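Local coordinates for protein adenylate cyclase (Hippeastrum hybrid cultivar, PDB 6YP4) that probably hydrolyses inorganic triphosphate, a dominant triphosphatase activity, despite its naming as an adenylate cyclase, and binds a non-hydrolysable GTP analogue, at residues Leu146-Asp151 against Tyr161-Glu166. Residues are numbered along the deposited sequence; the frame is centred on the assembly and turned at random.
Sequences LILELD and YEIECE. With GCP (phosphomethylphosphonic acid guanylate ester), chain B; GCP (phosphomethylphosphonic acid guanylate ester), chain C.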
loop_
_atom_site.group_PDB
_atom_site.type_symbol
_atom_site.label_atom_id
_atom_site.label_comp_id
_atom_site.label_asym_id
_atom_site.label_seq_id
_atom_site.Cartn_x
_atom_site.Cartn_y
_atom_site.Cartn_z
ATOM N N LEU A 146 7.347 -8.938 -0.511
ATOM C CA LEU A 146 7.967 -7.734 0.027
ATOM C C LEU A 146 7.796 -6.568 -0.938
ATOM O O LEU A 146 7.901 -6.730 -2.158
ATOM C CB LEU A 146 9.459 -7.979 0.281
ATOM C CG LEU A 146 9.818 -9.045 1.326
ATOM C CD1 LEU A 146 11.293 -9.459 1.226
ATOM C CD2 LEU A 146 9.469 -8.544 2.731
ATOM N N ILE A 147 7.529 -5.390 -0.376
ATOM C CA ILE A 147 7.281 -4.167 -1.130
ATOM C C ILE A 147 8.535 -3.309 -1.039
ATOM O O ILE A 147 8.941 -2.919 0.063
ATOM C CB ILE A 147 6.059 -3.406 -0.585
ATOM C CG1 ILE A 147 4.772 -4.248 -0.723
ATOM C CG2 ILE A 147 5.952 -2.035 -1.220
ATOM C CD1 ILE A 147 4.342 -4.426 -2.151
ATOM N N LEU A 148 9.140 -3.019 -2.186
ATOM C CA LEU A 148 10.296 -2.124 -2.271
ATOM C C LEU A 148 9.868 -0.765 -2.801
ATOM O O LEU A 148 9.083 -0.679 -3.751
ATOM C CB LEU A 148 11.369 -2.703 -3.192
ATOM C CG LEU A 148 11.890 -4.121 -2.939
ATOM C CD1 LEU A 148 12.834 -4.517 -4.055
ATOM C CD2 LEU A 148 12.561 -4.272 -1.576
ATOM N N GLU A 149 10.395 0.302 -2.188
ATOM C CA GLU A 149 10.102 1.672 -2.592
ATOM C C GLU A 149 11.409 2.347 -2.967
ATOM O O GLU A 149 12.292 2.495 -2.112
ATOM C CB GLU A 149 9.412 2.454 -1.475
ATOM C CG GLU A 149 7.952 2.094 -1.266
ATOM C CD GLU A 149 7.557 2.188 0.188
ATOM O OE1 GLU A 149 8.006 1.329 0.967
ATOM O OE2 GLU A 149 6.821 3.127 0.558
ATOM N N LEU A 150 11.539 2.729 -4.236
ATOM C CA LEU A 150 12.734 3.369 -4.773
ATOM C C LEU A 150 12.413 4.845 -4.969
ATOM O O LEU A 150 11.526 5.192 -5.759
ATOM C CB LEU A 150 13.134 2.703 -6.089
ATOM C CG LEU A 150 14.409 3.150 -6.799
ATOM C CD1 LEU A 150 15.642 2.754 -5.984
ATOM C CD2 LEU A 150 14.486 2.566 -8.204
ATOM N N ASP A 151 13.121 5.712 -4.252
ATOM C CA ASP A 151 12.768 7.118 -4.157
ATOM C C ASP A 151 13.788 7.988 -4.881
ATOM O O ASP A 151 14.992 7.725 -4.839
ATOM C CB ASP A 151 12.681 7.569 -2.692
ATOM C CG ASP A 151 11.437 7.058 -1.980
ATOM O OD1 ASP A 151 10.365 6.864 -2.633
ATOM O OD2 ASP A 151 11.527 6.895 -0.742
ATOM N N TYR A 161 18.803 9.511 -3.588
ATOM C CA TYR A 161 18.127 8.301 -4.049
ATOM C C TYR A 161 18.185 7.265 -2.935
ATOM O O TYR A 161 19.246 7.067 -2.328
ATOM C CB TYR A 161 18.783 7.747 -5.322
ATOM C CG TYR A 161 18.983 8.764 -6.428
ATOM C CD1 TYR A 161 18.049 8.895 -7.454
ATOM C CD2 TYR A 161 20.119 9.577 -6.464
ATOM C CE1 TYR A 161 18.226 9.814 -8.466
ATOM C CE2 TYR A 161 20.301 10.499 -7.470
ATOM C CZ TYR A 161 19.353 10.609 -8.471
ATOM O OH TYR A 161 19.530 11.533 -9.478
ATOM N N GLU A 162 17.053 6.618 -2.645
ATOM C CA GLU A 162 17.052 5.583 -1.629
ATOM C C GLU A 162 16.215 4.416 -2.112
ATOM O O GLU A 162 15.356 4.557 -2.993
ATOM C CB GLU A 162 16.489 6.038 -0.277
ATOM C CG GLU A 162 17.047 7.321 0.275
ATOM C CD GLU A 162 16.180 7.884 1.383
ATOM O OE1 GLU A 162 15.934 7.157 2.364
ATOM O OE2 GLU A 162 15.725 9.035 1.247
ATOM N N ILE A 163 16.453 3.265 -1.505
ATOM C CA ILE A 163 15.518 2.148 -1.593
ATOM C C ILE A 163 15.181 1.687 -0.180
ATOM O O ILE A 163 16.056 1.648 0.695
ATOM C CB ILE A 163 16.069 0.997 -2.461
ATOM C CG1 ILE A 163 14.966 -0.071 -2.635
ATOM C CG2 ILE A 163 17.334 0.412 -1.861
ATOM C CD1 ILE A 163 14.986 -0.776 -3.963
ATOM N N GLU A 164 13.901 1.368 0.052
ATOM C CA GLU A 164 13.410 1.073 1.392
ATOM C C GLU A 164 12.421 -0.080 1.338
ATOM O O GLU A 164 11.796 -0.321 0.306
ATOM C CB GLU A 164 12.743 2.290 2.029
ATOM C CG GLU A 164 13.652 3.511 2.002
ATOM C CD GLU A 164 12.958 4.769 2.442
ATOM O OE1 GLU A 164 11.742 4.706 2.743
ATOM O OE2 GLU A 164 13.629 5.820 2.471
ATOM N N CYS A 165 12.289 -0.771 2.476
ATOM C CA CYS A 165 11.440 -1.955 2.595
ATOM C C CYS A 165 10.896 -2.066 4.014
ATOM O O CYS A 165 11.664 -2.240 4.964
ATOM C CB CYS A 165 12.223 -3.220 2.227
ATOM S SG CYS A 165 11.185 -4.699 2.229
ATOM N N GLU A 166 9.572 -1.993 4.155
ATOM C CA GLU A 166 8.916 -2.195 5.441
ATOM C C GLU A 166 8.767 -3.687 5.702
ATOM O O GLU A 166 8.317 -4.435 4.829
ATOM C CB GLU A 166 7.542 -1.510 5.453
ATOM C CG GLU A 166 7.148 -0.862 6.789
ATOM C CD GLU A 166 6.500 -1.836 7.763
ATOM O OE1 GLU A 166 6.038 -2.907 7.308
ATOM O OE2 GLU A 166 6.447 -1.527 8.980
HETATM P PG GCP B . 10.478 7.544 4.351
HETATM O O1G GCP B . 11.829 6.896 4.301
HETATM O O2G GCP B . 10.258 8.407 3.128
HETATM O O3G GCP B . 10.364 8.378 5.603
HETATM C C3B GCP B . 9.219 6.221 4.376
HETATM P PB GCP B . 7.546 7.007 4.521
HETATM O O1B GCP B . 7.544 8.178 5.459
HETATM O O2B GCP B . 7.007 7.374 3.160
HETATM O O3A GCP B . 6.585 5.838 5.164
HETATM P PA GCP B . 4.954 6.036 5.143
HETATM O O1A GCP B . 4.445 5.584 6.501
HETATM O O2A GCP B . 4.673 7.511 4.950
HETATM O "O5'" GCP B . 4.280 5.160 3.866
HETATM C "C5'" GCP B . 5.094 4.217 3.182
HETATM C "C4'" GCP B . 5.483 2.997 4.121
HETATM O "O4'" GCP B . 4.289 2.422 4.943
HETATM C "C3'" GCP B . 5.886 2.025 3.395
HETATM O "O3'" GCP B . 7.059 1.416 3.989
HETATM C "C2'" GCP B . 4.604 0.958 3.228
HETATM O "O2'" GCP B . 5.033 -0.454 3.279
HETATM C "C1'" GCP B . 3.719 1.225 4.110
HETATM N N9 GCP B . 2.420 1.614 3.430
HETATM C C8 GCP B . 2.117 2.902 3.228
HETATM N N7 GCP B . 0.922 2.978 2.614
HETATM C C5 GCP B . 0.481 1.723 2.432
HETATM C C6 GCP B . -0.682 1.217 1.855
HETATM O O6 GCP B . -1.496 1.958 1.414
HETATM N N1 GCP B . -0.880 -0.100 1.800
HETATM C C2 GCP B . 0.055 -0.949 2.308
HETATM N N2 GCP B . -0.271 -2.368 2.191
HETATM N N3 GCP B . 1.192 -0.456 2.869
HETATM C C4 GCP B . 1.403 0.881 2.931
HETATM P PG GCP C . -8.153 -10.760 -1.842
HETATM O O1G GCP C . -8.427 -11.600 -0.631
HETATM O O2G GCP C . -9.274 -9.769 -2.065
HETATM O O3G GCP C . -7.998 -11.651 -3.050
HETATM C C3B GCP C . -6.600 -9.843 -1.551
HETATM P PB GCP C . -6.205 -8.862 -3.073
HETATM O O1B GCP C . -6.502 -9.620 -4.334
HETATM O O2B GCP C . -6.900 -7.523 -3.044
HETATM O O3A GCP C . -4.582 -8.608 -3.002
HETATM P PA GCP C . -3.896 -7.499 -4.002
HETATM O O1A GCP C . -2.612 -8.119 -4.523
HETATM O O2A GCP C . -4.856 -7.257 -5.148
HETATM O "O5'" GCP C . -3.635 -6.053 -3.170
HETATM C "C5'" GCP C . -3.772 -6.046 -1.755
HETATM C "C4'" GCP C . -2.645 -6.922 -1.059
HETATM O "O4'" GCP C . -1.211 -6.678 -1.622
HETATM C "C3'" GCP C . -2.575 -6.603 0.177
HETATM O "O3'" GCP C . -2.445 -7.797 0.989
HETATM C "C2'" GCP C . -1.286 -5.546 0.351
HETATM O "O2'" GCP C . -0.520 -5.787 1.591
HETATM C "C1'" GCP C . -0.550 -5.608 -0.690
HETATM N N9 GCP C . -0.512 -4.252 -1.371
HETATM C C8 GCP C . -1.339 -3.979 -2.388
HETATM N N7 GCP C . -1.107 -2.723 -2.813
HETATM C C5 GCP C . -0.127 -2.213 -2.050
HETATM C C6 GCP C . 0.504 -0.971 -2.047
HETATM O O6 GCP C . 0.182 -0.140 -2.831
HETATM N N1 GCP C . 1.469 -0.715 -1.165
HETATM C C2 GCP C . 1.837 -1.668 -0.266
HETATM N N2 GCP C . 2.904 -1.274 0.651
HETATM N N3 GCP C . 1.221 -2.881 -0.266
HETATM C C4 GCP C . 0.240 -3.152 -1.159
HETATM O O HOH W 1 7.168 -5.085 2.323
HETATM O O HOH W 2 8.039 -1.180 1.912
#
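The amide of Asp-151 gives its N-H to the carbonyl O of Glu-162, N to O 2.8 Å, and the reverse bond, Glu-162 N to Asp-151 O, is longer at 3.2 Å. Two residues along, Glu-149 N reaches Glu-164 O at 2.9 Å, and Glu-164 N returns to Glu-149 O. With strand directions 167° apart, these two hydrogen-bonded pairs mark the pairing as antiparallel. Beyond them a water takes over: it donates to Ile-147 O and Glu-149 OE1 and accepts from Glu-166 N, joining the strand ends. Side chains then divide between two faces. On the apolar one, Leu-150, with CG anti to the backbone N (chi1 -176°), lays CD1 obliquely across Ile-163 CB at 4.0 Å, while Leu-148 CD2 meets Cys-165 CB at the same 4.0 Å. The acidic face carries Glu-149, Asp-151, Glu-162 and Glu-164; Glu-149 touches the ribose of the nucleotide analogue and Glu-164 its terminal phosphonate. The extended chain of Glu-164 turns both carboxylate oxygens to one phosphonate oxygen, OE1 2.7 Å and OE2 2.8 Å from O1G. Asp-151 OD2 lies 4.0 Å from Glu-164 OE2, the carboxylate planes 84° apart; like charges lie close here, and Lys-195, salt-bridged to Asp-151, Glu-162 and Glu-164, would probably offset their repulsion, while Arg-137 pairs with Asp-151. An alanine at Glu-164 removes the carboxylate, and would probably leave Lys-195 with one anionic mate fewer and a gap facing O1G. The hairpin of strands 147-155 and 158-166 belongs to the curled antiparallel sheet of the CYTH fold, between strand 127-141, bonded to Leu-148 and Leu-150, and strand 2-9, bonded to Ile-163 and Cys-165, with helix 12-22 against its apolar face.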